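PDB 5WF2: AP-4 complex accessory subunit Tepsin, which probably associates with the adaptor complex AP-4 and may take part in vesicle trafficking at the trans-Golgi network, represented here by its VHS/ENTH-like domain. Local coordinates for residues A[64-69]-A[82-87]. Numbering follows the deposited sequence.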
ATOM      1  N   GLU A  64       0.534   2.241  -7.275  1.00 22.92           N
ATOM      2  CA  GLU A  64       1.684   1.700  -7.975  1.00 24.46           C
ATOM      3  C   GLU A  64       2.986   2.066  -7.266  1.00 28.55           C
ATOM      4  O   GLU A  64       3.926   1.259  -7.243  1.00 26.64           O
ATOM      5  CB  GLU A  64       1.679   2.150  -9.436  1.00 22.96           C
ATOM      6  CG  GLU A  64       0.560   1.541 -10.280  1.00 28.27           C
ATOM      7  CD  GLU A  64       0.792   0.091 -10.657  1.00 34.15           C
ATOM      8  OE1 GLU A  64       1.949  -0.377 -10.593  1.00 40.13           O
ATOM      9  OE2 GLU A  64      -0.201  -0.561 -11.039  1.00 40.69           O
ATOM     10  N   LEU A  65       3.060   3.242  -6.640  1.00 29.70           N
ATOM     11  CA  LEU A  65       4.278   3.625  -5.932  1.00 22.00           C
ATOM     12  C   LEU A  65       4.411   2.882  -4.613  1.00 27.13           C
ATOM     13  O   LEU A  65       5.524   2.491  -4.213  1.00 26.45           O
ATOM     14  CB  LEU A  65       4.307   5.143  -5.731  1.00 24.00           C
ATOM     15  CG  LEU A  65       4.504   5.885  -7.063  1.00 27.66           C
ATOM     16  CD1 LEU A  65       4.127   7.336  -6.986  1.00 31.53           C
ATOM     17  CD2 LEU A  65       5.880   5.758  -7.477  1.00 35.16           C
ATOM     18  N   LEU A  66       3.292   2.598  -3.958  1.00 23.70           N
ATOM     19  CA  LEU A  66       3.350   1.750  -2.778  1.00 20.52           C
ATOM     20  C   LEU A  66       3.853   0.376  -3.144  1.00 23.01           C
ATOM     21  O   LEU A  66       4.660  -0.202  -2.427  1.00 22.79           O
ATOM     22  CB  LEU A  66       1.972   1.650  -2.119  1.00 20.53           C
ATOM     23  CG  LEU A  66       1.519   2.885  -1.338  1.00 19.30           C
ATOM     24  CD1 LEU A  66       0.021   2.784  -1.080  1.00 22.37           C
ATOM     25  CD2 LEU A  66       2.310   3.020  -0.051  1.00 24.39           C
ATOM     26  N   ILE A  67       3.378  -0.172  -4.262  1.00 24.61           N
ATOM     27  CA  ILE A  67       3.847  -1.487  -4.681  1.00 24.52           C
ATOM     28  C   ILE A  67       5.350  -1.459  -4.910  1.00 25.87           C
ATOM     29  O   ILE A  67       6.055  -2.393  -4.537  1.00 28.06           O
ATOM     30  CB  ILE A  67       3.081  -1.967  -5.929  1.00 25.44           C
ATOM     31  CG1 ILE A  67       1.609  -2.197  -5.557  1.00 28.30           C
ATOM     32  CG2 ILE A  67       3.723  -3.269  -6.469  1.00 29.54           C
ATOM     33  CD1 ILE A  67       0.666  -2.447  -6.714  1.00 33.31           C
ATOM     34  N   CYS A  68       5.864  -0.389  -5.514  1.00 30.01           N
ATOM     35  CA  CYS A  68       7.313  -0.246  -5.660  1.00 29.05           C
ATOM     36  C   CYS A  68       8.021  -0.354  -4.321  1.00 32.85           C
ATOM     37  O   CYS A  68       9.051  -1.026  -4.216  1.00 38.00           O
ATOM     38  CB  CYS A  68       7.642   1.079  -6.352  1.00 33.34           C
ATOM     39  SG  CYS A  68       7.168   1.071  -8.063  1.00 42.97           S
ATOM     40  N   HIS A  69       7.486   0.273  -3.279  1.00 29.27           N
ATOM     41  CA  HIS A  69       8.116   0.188  -1.972  1.00 27.33           C
ATOM     42  C   HIS A  69       7.936  -1.157  -1.282  1.00 28.59           C
ATOM     43  O   HIS A  69       8.426  -1.314  -0.160  1.00 34.38           O
ATOM     44  CB  HIS A  69       7.591   1.294  -1.058  1.00 30.98           C
ATOM     45  CG  HIS A  69       8.139   2.643  -1.390  1.00 33.15           C
ATOM     46  ND1 HIS A  69       7.760   3.354  -2.510  1.00 33.36           N
ATOM     47  CD2 HIS A  69       9.055   3.406  -0.751  1.00 40.44           C
ATOM     48  CE1 HIS A  69       8.418   4.498  -2.545  1.00 39.77           C
ATOM     49  NE2 HIS A  69       9.213   4.554  -1.490  1.00 32.36           N
ATOM     50  N   LEU A  82       2.353  -1.760   3.269  1.00 20.52           N
ATOM     51  CA  LEU A  82       1.171  -2.633   3.380  1.00 22.92           C
ATOM     52  C   LEU A  82       0.050  -1.983   4.180  1.00 23.86           C
ATOM     53  O   LEU A  82      -1.136  -2.143   3.850  1.00 20.83           O
ATOM     54  CB  LEU A  82       1.523  -3.982   4.008  1.00 21.94           C
ATOM     55  CG  LEU A  82       2.387  -4.932   3.162  1.00 22.52           C
ATOM     56  CD1 LEU A  82       2.842  -6.139   3.970  1.00 24.53           C
ATOM     57  CD2 LEU A  82       1.687  -5.410   1.905  1.00 23.38           C
ATOM     58  N   GLY A  83       0.388  -1.331   5.289  1.00 20.35           N
ATOM     59  CA  GLY A  83      -0.621  -0.592   6.030  1.00 23.46           C
ATOM     60  C   GLY A  83      -1.335   0.424   5.176  1.00 22.34           C
ATOM     61  O   GLY A  83      -2.553   0.592   5.283  1.00 22.54           O
ATOM     62  N   ALA A  84      -0.584   1.145   4.348  1.00 20.01           N
ATOM     63  CA  ALA A  84      -1.172   2.168   3.501  1.00 22.23           C
ATOM     64  C   ALA A  84      -2.083   1.535   2.456  1.00 20.70           C
ATOM     65  O   ALA A  84      -3.145   2.079   2.166  1.00 19.27           O
ATOM     66  CB  ALA A  84      -0.092   3.001   2.832  1.00 22.48           C
ATOM     67  N   VAL A  85      -1.665   0.395   1.889  1.00 20.89           N
ATOM     68  CA  VAL A  85      -2.508  -0.382   0.971  1.00 19.59           C
ATOM     69  C   VAL A  85      -3.808  -0.785   1.654  1.00 16.46           C
ATOM     70  O   VAL A  85      -4.890  -0.606   1.103  1.00 19.52           O
ATOM     71  CB  VAL A  85      -1.749  -1.620   0.450  1.00 21.28           C
ATOM     72  CG1 VAL A  85      -2.707  -2.558  -0.335  1.00 21.21           C
ATOM     73  CG2 VAL A  85      -0.564  -1.245  -0.411  1.00 22.30           C
ATOM     74  N   ALA A  86      -3.726  -1.319   2.876  1.00 19.07           N
ATOM     75  CA  ALA A  86      -4.926  -1.707   3.614  1.00 19.60           C
ATOM     76  C   ALA A  86      -5.838  -0.516   3.851  1.00 22.61           C
ATOM     77  O   ALA A  86      -7.055  -0.613   3.663  1.00 24.74           O
ATOM     78  CB  ALA A  86      -4.537  -2.369   4.934  1.00 20.91           C
ATOM     79  N   SER A  87      -5.273   0.622   4.283  1.00 21.82           N
ATOM     80  CA  SER A  87      -6.082   1.817   4.529  1.00 20.59           C
ATOM     81  C   SER A  87      -6.807   2.251   3.281  1.00 22.07           C
ATOM     82  O   SER A  87      -8.014   2.508   3.321  1.00 24.33           O
ATOM     83  CB  SER A  87      -5.217   2.951   5.080  1.00 23.28           C
ATOM     84  OG  SER A  87      -4.790   2.644   6.410  1.00 28.34           O
TER
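L66 reaches across to A84 and V85, and its two methyl groups make the close contacts. The contact is purely apolar. CD2 of L66 lies 3.8 Å from CB of A84, and CD1 of L66 is almost as near, 3.9 Å from the same CB. The forked end of the leucine therefore straddles the alanine methyl. CD1 of L66 also meets CG2 of V85 at 4.1 Å. The L66 and V85 side chains run past each other in opposite directions. V85 has CG1 anti to its backbone N (chi1 171°), which puts CG2 beside that N and against the leucine. All three residues are buried, but little surface is shared.

No hydrogen bond crosses the contact. Within residues 64-69, L65 O accepts both H69 N, at 3.1 Å, and H69 ND1, at 2.9 Å. The two donors come from opposite faces of the carbonyl plane. The ring bond is nearly straight (168°) and lies close to the imidazole plane, which helps hold the turn of the ring.

The contact joins helix 59-68 to helix 75-89 near the centre of this all-helical VHS/ENTH-like domain. L66 also touches V31 of helix 25-35, while V85 packs on F129 of helix 117-132.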